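Local coordinates for protein catalase (Corynebacterium glutamicum, PDB 4B7H) that breaks down hydrogen peroxide to water and oxygen at a haem, binds NADPH, and is inhibited by nitric oxide, at residues Phe126-Asp138 / Asp366-Thr378. Sequence-based numbering, arbitrary orientation.
With HEM (protoporphyrin IX containing Fe), chain E.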
loop_
_atom_site.group_PDB
_atom_site.type_symbol
_atom_site.label_atom_id
_atom_site.label_comp_id
_atom_site.label_asym_id
_atom_site.label_seq_id
_atom_site.Cartn_x
_atom_site.Cartn_y
_atom_site.Cartn_z
ATOM N N PHE A 126 -26.193 -7.962 7.280
ATOM C CA PHE A 126 -26.499 -8.501 8.598
ATOM C C PHE A 126 -25.403 -9.540 8.850
ATOM O O PHE A 126 -25.593 -10.741 8.634
ATOM C CB PHE A 126 -27.892 -9.145 8.556
ATOM C CG PHE A 126 -28.526 -9.373 9.906
ATOM C CD1 PHE A 126 -27.987 -10.282 10.800
ATOM C CD2 PHE A 126 -29.699 -8.713 10.254
ATOM C CE1 PHE A 126 -28.590 -10.506 12.041
ATOM C CE2 PHE A 126 -30.318 -8.944 11.492
ATOM C CZ PHE A 126 -29.760 -9.839 12.381
ATOM N N ALA A 127 -24.241 -9.064 9.295
ATOM C CA ALA A 127 -23.028 -9.874 9.303
ATOM C C ALA A 127 -22.539 -10.179 10.708
ATOM O O ALA A 127 -22.112 -9.276 11.437
ATOM C CB ALA A 127 -21.938 -9.178 8.499
ATOM N N LEU A 128 -22.566 -11.460 11.064
ATOM C CA LEU A 128 -22.250 -11.914 12.416
ATOM C C LEU A 128 -20.914 -12.624 12.481
ATOM O O LEU A 128 -20.572 -13.382 11.574
ATOM C CB LEU A 128 -23.320 -12.903 12.873
ATOM C CG LEU A 128 -24.704 -12.299 13.079
ATOM C CD1 LEU A 128 -25.765 -13.356 12.865
ATOM C CD2 LEU A 128 -24.801 -11.698 14.479
ATOM N N ARG A 129 -20.168 -12.385 13.563
ATOM C CA ARG A 129 -19.027 -13.219 13.931
ATOM C C ARG A 129 -19.295 -13.855 15.278
ATOM O O ARG A 129 -19.663 -13.159 16.230
ATOM C CB ARG A 129 -17.744 -12.394 14.068
ATOM C CG ARG A 129 -16.641 -13.143 14.843
ATOM C CD ARG A 129 -15.274 -12.533 14.568
ATOM N NE ARG A 129 -15.002 -12.613 13.139
ATOM C CZ ARG A 129 -14.179 -11.810 12.473
ATOM N NH1 ARG A 129 -13.502 -10.863 13.116
ATOM N NH2 ARG A 129 -14.036 -11.958 11.160
ATOM N N PHE A 130 -19.097 -15.163 15.362
ATOM C CA PHE A 130 -19.130 -15.862 16.634
ATOM C C PHE A 130 -17.710 -16.276 16.999
ATOM O O PHE A 130 -17.040 -16.975 16.230
ATOM C CB PHE A 130 -20.060 -17.075 16.542
ATOM C CG PHE A 130 -21.456 -16.722 16.105
ATOM C CD1 PHE A 130 -22.310 -16.056 16.970
ATOM C CD2 PHE A 130 -21.904 -17.018 14.820
ATOM C CE1 PHE A 130 -23.592 -15.706 16.578
ATOM C CE2 PHE A 130 -23.195 -16.666 14.414
ATOM C CZ PHE A 130 -24.037 -16.008 15.295
ATOM N N TYR A 131 -17.240 -15.806 18.155
ATOM C CA TYR A 131 -15.886 -16.120 18.606
ATOM C C TYR A 131 -15.919 -17.472 19.314
ATOM O O TYR A 131 -15.963 -17.534 20.546
ATOM C CB TYR A 131 -15.345 -15.021 19.536
ATOM C CG TYR A 131 -15.159 -13.658 18.869
ATOM C CD1 TYR A 131 -16.217 -12.749 18.766
ATOM C CD2 TYR A 131 -13.919 -13.275 18.362
ATOM C CE1 TYR A 131 -16.046 -11.506 18.169
ATOM C CE2 TYR A 131 -13.734 -12.027 17.757
ATOM C CZ TYR A 131 -14.801 -11.144 17.671
ATOM O OH TYR A 131 -14.647 -9.911 17.075
ATOM N N THR A 132 -15.904 -18.553 18.534
ATOM C CA THR A 132 -16.082 -19.894 19.086
ATOM C C THR A 132 -14.771 -20.507 19.571
ATOM O O THR A 132 -13.676 -20.028 19.242
ATOM C CB THR A 132 -16.774 -20.880 18.090
ATOM O OG1 THR A 132 -15.791 -21.631 17.362
ATOM C CG2 THR A 132 -17.704 -20.160 17.123
ATOM N N GLU A 133 -14.892 -21.587 20.334
ATOM C CA GLU A 133 -13.734 -22.292 20.876
ATOM C C GLU A 133 -12.969 -23.046 19.789
ATOM O O GLU A 133 -11.849 -23.492 20.013
ATOM C CB GLU A 133 -14.162 -23.256 21.988
ATOM C CG GLU A 133 -14.763 -22.563 23.211
ATOM C CD GLU A 133 -15.223 -23.537 24.282
ATOM O OE1 GLU A 133 -14.774 -24.703 24.273
ATOM O OE2 GLU A 133 -16.042 -23.133 25.135
ATOM N N GLU A 134 -13.581 -23.196 18.616
ATOM C CA GLU A 134 -12.923 -23.849 17.480
ATOM C C GLU A 134 -12.680 -22.859 16.341
ATOM O O GLU A 134 -12.516 -23.251 15.180
ATOM C CB GLU A 134 -13.704 -25.095 17.024
ATOM C CG GLU A 134 -13.732 -26.149 18.133
ATOM C CD GLU A 134 -14.448 -27.452 17.806
ATOM O OE1 GLU A 134 -15.122 -27.559 16.765
ATOM O OE2 GLU A 134 -14.339 -28.388 18.632
ATOM N N GLY A 135 -12.632 -21.575 16.689
ATOM C CA GLY A 135 -12.325 -20.525 15.730
ATOM C C GLY A 135 -13.467 -19.547 15.517
ATOM O O GLY A 135 -14.582 -19.754 16.009
ATOM N N ASN A 136 -13.194 -18.467 14.788
ATOM C CA ASN A 136 -14.237 -17.500 14.453
ATOM C C ASN A 136 -15.131 -18.068 13.363
ATOM O O ASN A 136 -14.654 -18.444 12.297
ATOM C CB ASN A 136 -13.648 -16.162 13.989
ATOM C CG ASN A 136 -12.882 -15.444 15.092
ATOM O OD1 ASN A 136 -13.083 -15.725 16.275
ATOM N ND2 ASN A 136 -12.001 -14.510 14.709
ATOM N N TYR A 137 -16.427 -18.144 13.649
ATOM C CA TYR A 137 -17.411 -18.573 12.665
ATOM C C TYR A 137 -18.236 -17.355 12.282
ATOM O O TYR A 137 -18.958 -16.799 13.122
ATOM C CB TYR A 137 -18.316 -19.660 13.257
ATOM C CG TYR A 137 -19.430 -20.105 12.331
ATOM C CD1 TYR A 137 -19.253 -20.112 10.951
ATOM C CD2 TYR A 137 -20.665 -20.509 12.833
ATOM C CE1 TYR A 137 -20.270 -20.511 10.100
ATOM C CE2 TYR A 137 -21.691 -20.910 11.981
ATOM C CZ TYR A 137 -21.482 -20.907 10.620
ATOM O OH TYR A 137 -22.494 -21.300 9.775
ATOM N N ASP A 138 -18.113 -16.919 11.031
ATOM C CA ASP A 138 -18.875 -15.762 10.578
ATOM C C ASP A 138 -20.029 -16.216 9.717
ATOM O O ASP A 138 -19.846 -17.046 8.819
ATOM C CB ASP A 138 -18.016 -14.805 9.734
ATOM C CG ASP A 138 -16.858 -14.190 10.502
ATOM O OD1 ASP A 138 -16.748 -14.371 11.734
ATOM O OD2 ASP A 138 -16.057 -13.495 9.846
ATOM N N ASP A 366 -4.548 -10.384 12.513
ATOM C CA ASP A 366 -3.911 -10.191 13.808
ATOM C C ASP A 366 -4.491 -9.011 14.595
ATOM O O ASP A 366 -4.178 -8.827 15.777
ATOM C CB ASP A 366 -2.402 -10.018 13.623
ATOM C CG ASP A 366 -1.725 -11.283 13.088
ATOM O OD1 ASP A 366 -2.208 -12.398 13.387
ATOM O OD2 ASP A 366 -0.711 -11.162 12.372
ATOM N N LEU A 367 -5.308 -8.187 13.948
ATOM C CA LEU A 367 -5.912 -7.067 14.666
ATOM C C LEU A 367 -6.835 -7.593 15.755
ATOM O O LEU A 367 -7.472 -8.636 15.582
ATOM C CB LEU A 367 -6.709 -6.173 13.724
ATOM C CG LEU A 367 -5.899 -5.447 12.653
ATOM C CD1 LEU A 367 -6.848 -4.711 11.738
ATOM C CD2 LEU A 367 -4.901 -4.482 13.281
ATOM N N PRO A 368 -6.913 -6.881 16.884
ATOM C CA PRO A 368 -7.713 -7.343 18.025
ATOM C C PRO A 368 -9.105 -7.910 17.676
ATOM O O PRO A 368 -9.446 -8.998 18.152
ATOM C CB PRO A 368 -7.809 -6.086 18.887
ATOM C CG PRO A 368 -6.444 -5.449 18.688
ATOM C CD PRO A 368 -6.139 -5.667 17.213
ATOM N N VAL A 369 -9.891 -7.216 16.860
ATOM C CA VAL A 369 -11.258 -7.669 16.597
ATOM C C VAL A 369 -11.297 -8.914 15.689
ATOM O O VAL A 369 -12.303 -9.635 15.643
ATOM C CB VAL A 369 -12.120 -6.513 16.027
ATOM C CG1 VAL A 369 -11.768 -6.230 14.586
ATOM C CG2 VAL A 369 -13.587 -6.823 16.146
ATOM N N ASN A 370 -10.202 -9.176 14.976
ATOM C CA ASN A 370 -10.166 -10.294 14.034
ATOM C C ASN A 370 -9.514 -11.568 14.566
ATOM O O ASN A 370 -9.649 -12.633 13.956
ATOM C CB ASN A 370 -9.520 -9.857 12.724
ATOM C CG ASN A 370 -10.351 -8.820 12.004
ATOM O OD1 ASN A 370 -11.583 -8.914 11.989
ATOM N ND2 ASN A 370 -9.696 -7.810 11.424
ATOM N N ARG A 371 -8.817 -11.468 15.695
ATOM C CA ARG A 371 -8.198 -12.650 16.300
ATOM C C ARG A 371 -9.233 -13.530 16.977
ATOM O O ARG A 371 -10.123 -13.027 17.665
ATOM C CB ARG A 371 -7.186 -12.246 17.370
ATOM C CG ARG A 371 -6.038 -11.433 16.874
ATOM C CD ARG A 371 -4.860 -11.571 17.815
ATOM N NE ARG A 371 -5.104 -11.082 19.172
ATOM C CZ ARG A 371 -4.886 -9.830 19.565
ATOM N NH1 ARG A 371 -4.451 -8.922 18.698
ATOM N NH2 ARG A 371 -5.116 -9.478 20.825
ATOM N N PRO A 372 -9.103 -14.860 16.824
ATOM C CA PRO A 372 -10.014 -15.745 17.549
ATOM C C PRO A 372 -9.672 -15.811 19.042
ATOM O O PRO A 372 -8.698 -15.192 19.492
ATOM C CB PRO A 372 -9.795 -17.097 16.868
ATOM C CG PRO A 372 -8.397 -17.039 16.352
ATOM C CD PRO A 372 -8.182 -15.603 15.943
ATOM N N ILE A 373 -10.475 -16.533 19.817
ATOM C CA ILE A 373 -10.168 -16.642 21.237
ATOM C C ILE A 373 -9.100 -17.703 21.503
ATOM O O ILE A 373 -8.388 -17.621 22.498
ATOM C CB ILE A 373 -11.413 -16.846 22.111
ATOM C CG1 ILE A 373 -12.149 -18.128 21.725
ATOM C CG2 ILE A 373 -12.308 -15.623 22.017
ATOM C CD1 ILE A 373 -13.243 -18.515 22.709
ATOM N N ASN A 374 -8.985 -18.676 20.599
ATOM C CA ASN A 374 -7.939 -19.698 20.675
ATOM C C ASN A 374 -6.663 -19.280 19.940
ATOM O O ASN A 374 -6.695 -18.391 19.085
ATOM C CB ASN A 374 -8.457 -21.066 20.169
ATOM C CG ASN A 374 -8.987 -21.023 18.720
ATOM O OD1 ASN A 374 -9.695 -20.095 18.325
ATOM N ND2 ASN A 374 -8.652 -22.049 17.933
ATOM N N GLU A 375 -5.536 -19.900 20.276
ATOM C CA GLU A 375 -4.275 -19.558 19.620
ATOM C C GLU A 375 -4.250 -20.054 18.184
ATOM O O GLU A 375 -4.688 -21.162 17.883
ATOM C CB GLU A 375 -3.079 -20.131 20.383
ATOM C CG GLU A 375 -2.848 -19.496 21.752
ATOM C CD GLU A 375 -2.123 -18.157 21.686
ATOM O OE1 GLU A 375 -1.695 -17.741 20.590
ATOM O OE2 GLU A 375 -1.971 -17.521 22.749
ATOM N N VAL A 376 -3.738 -19.217 17.293
ATOM C CA VAL A 376 -3.566 -19.599 15.902
ATOM C C VAL A 376 -2.209 -20.273 15.738
ATOM O O VAL A 376 -1.183 -19.712 16.131
ATOM C CB VAL A 376 -3.660 -18.358 14.997
ATOM C CG1 VAL A 376 -3.166 -18.664 13.582
ATOM C CG2 VAL A 376 -5.086 -17.812 14.993
ATOM N N ASN A 377 -2.211 -21.476 15.160
ATOM C CA ASN A 377 -0.993 -22.243 14.925
ATOM C C ASN A 377 -0.759 -22.327 13.422
ATOM O O ASN A 377 -1.344 -23.162 12.734
ATOM C CB ASN A 377 -1.112 -23.647 15.540
ATOM C CG ASN A 377 0.177 -24.447 15.421
ATOM O OD1 ASN A 377 1.222 -23.907 15.055
ATOM N ND2 ASN A 377 0.109 -25.738 15.723
ATOM N N THR A 378 0.098 -21.451 12.909
ATOM C CA THR A 378 0.236 -21.287 11.470
ATOM C C THR A 378 1.697 -21.205 11.070
ATOM O O THR A 378 2.544 -20.761 11.852
ATOM C CB THR A 378 -0.502 -20.011 10.976
ATOM O OG1 THR A 378 -0.442 -19.943 9.547
ATOM C CG2 THR A 378 0.142 -18.751 11.550
HETATM C CHA HEM E . -19.385 -7.223 1.758
HETATM C CHB HEM E . -18.202 -9.942 -2.080
HETATM C CHC HEM E . -22.775 -11.519 -2.283
HETATM C CHD HEM E . -23.347 -10.033 2.260
HETATM C C1A HEM E . -18.674 -7.803 0.736
HETATM C C2A HEM E . -17.264 -7.601 0.461
HETATM C C3A HEM E . -16.947 -8.371 -0.591
HETATM C C4A HEM E . -18.135 -9.069 -1.018
HETATM C CMA HEM E . -15.586 -8.536 -1.274
HETATM C CAA HEM E . -16.328 -6.675 1.270
HETATM C CBA HEM E . -15.751 -7.447 2.447
HETATM C CGA HEM E . -14.681 -6.681 3.179
HETATM O O1A HEM E . -14.643 -6.803 4.429
HETATM O O2A HEM E . -13.865 -5.960 2.549
HETATM C C1B HEM E . -19.340 -10.594 -2.498
HETATM C C2B HEM E . -19.457 -11.436 -3.667
HETATM C C3B HEM E . -20.739 -11.851 -3.731
HETATM C C4B HEM E . -21.443 -11.301 -2.594
HETATM C CMB HEM E . -18.292 -11.736 -4.632
HETATM C CAB HEM E . -21.431 -12.783 -4.745
HETATM C CBB HEM E . -20.767 -13.725 -5.414
HETATM C C1C HEM E . -23.279 -11.410 -0.999
HETATM C C2C HEM E . -24.391 -12.145 -0.416
HETATM C C3C HEM E . -24.535 -11.716 0.850
HETATM C C4C HEM E . -23.509 -10.725 1.096
HETATM C CMC HEM E . -25.243 -13.201 -1.163
HETATM C CAC HEM E . -25.515 -12.180 1.955
HETATM C CBC HEM E . -26.020 -13.424 2.001
HETATM C C1D HEM E . -22.381 -9.094 2.498
HETATM C C2D HEM E . -22.327 -8.324 3.698
HETATM C C3D HEM E . -21.109 -7.451 3.560
HETATM C C4D HEM E . -20.523 -7.781 2.289
HETATM C CMD HEM E . -23.305 -8.363 4.869
HETATM C CAD HEM E . -20.615 -6.462 4.605
HETATM C CBD HEM E . -19.910 -7.243 5.711
HETATM C CGD HEM E . -19.540 -6.227 6.751
HETATM O O1D HEM E . -18.327 -5.989 6.976
HETATM O O2D HEM E . -20.470 -5.629 7.348
HETATM N NA HEM E . -19.180 -8.714 -0.180
HETATM N NB HEM E . -20.562 -10.526 -1.865
HETATM N NC HEM E . -22.758 -10.554 -0.042
HETATM N ND HEM E . -21.310 -8.749 1.678
HETATM FE FE HEM E . -20.984 -9.596 -0.118
HETATM O O HOH W 1 -12.791 -17.496 18.397
#
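V369 and N370 meet the ends of Y131 and R129 where a loop that follows helix 343-359 packs against a beta hairpin of the catalase beta-barrel. The hairpin pairs strand 125-132 with strand 135-142 through a type I turn, T132 to G135. F126 and A127, at its far end, line the haem pocket.

The carbonyl O of V369 takes two donors. Y131 OH binds it at 2.8 Å, in the carbonyl plane and on a lone pair. R129 NH1 adds a weak bond. V369 CG2 also lies 3.4 Å from Y131 OH. R129 CD lies over one face of the Y131 ring, offset toward its rim.

N370 OD1 receives a nearly straight bond from R129 NH1 (3.0 Å, 168°). The oxygen lies in the guanidinium plane, while the amide is turned 75° from that plane. A327 N is a further donor to this oxygen. R129 NE and NH2 grip the two carboxylate oxygens of D138 side-on, while NH1 is turned to the loop. This salt bridge, with the NH1 bonds, fixes the rotation of the guanidinium.

The carbonyl O of R371 sits at the edge of the Y131 ring, 3.7 Å from CE2. R12 binds the same oxygen.

P372 lies across the amide of N136, with CA 3.3 Å from N136 OD1. N26 of the second subunit also packs on P372.

I373 packs beside the end of strand 125-132. Its CG1 stands between its backbone N and carbonyl carbon (chi1 60°) and approaches T132 O; CG2, anti to the carbonyl carbon, meets Y131 CB. One water joins the segments: it donates to T132 O and N136 OD1, and accepts from I373 N at 2.9 Å.

N374 lies beside the turn. Its ND2 bonds to G27 O of the second subunit, so the contact borders a subunit interface. Its OD1 is buried without a partner, 3.7 Å from G135 N.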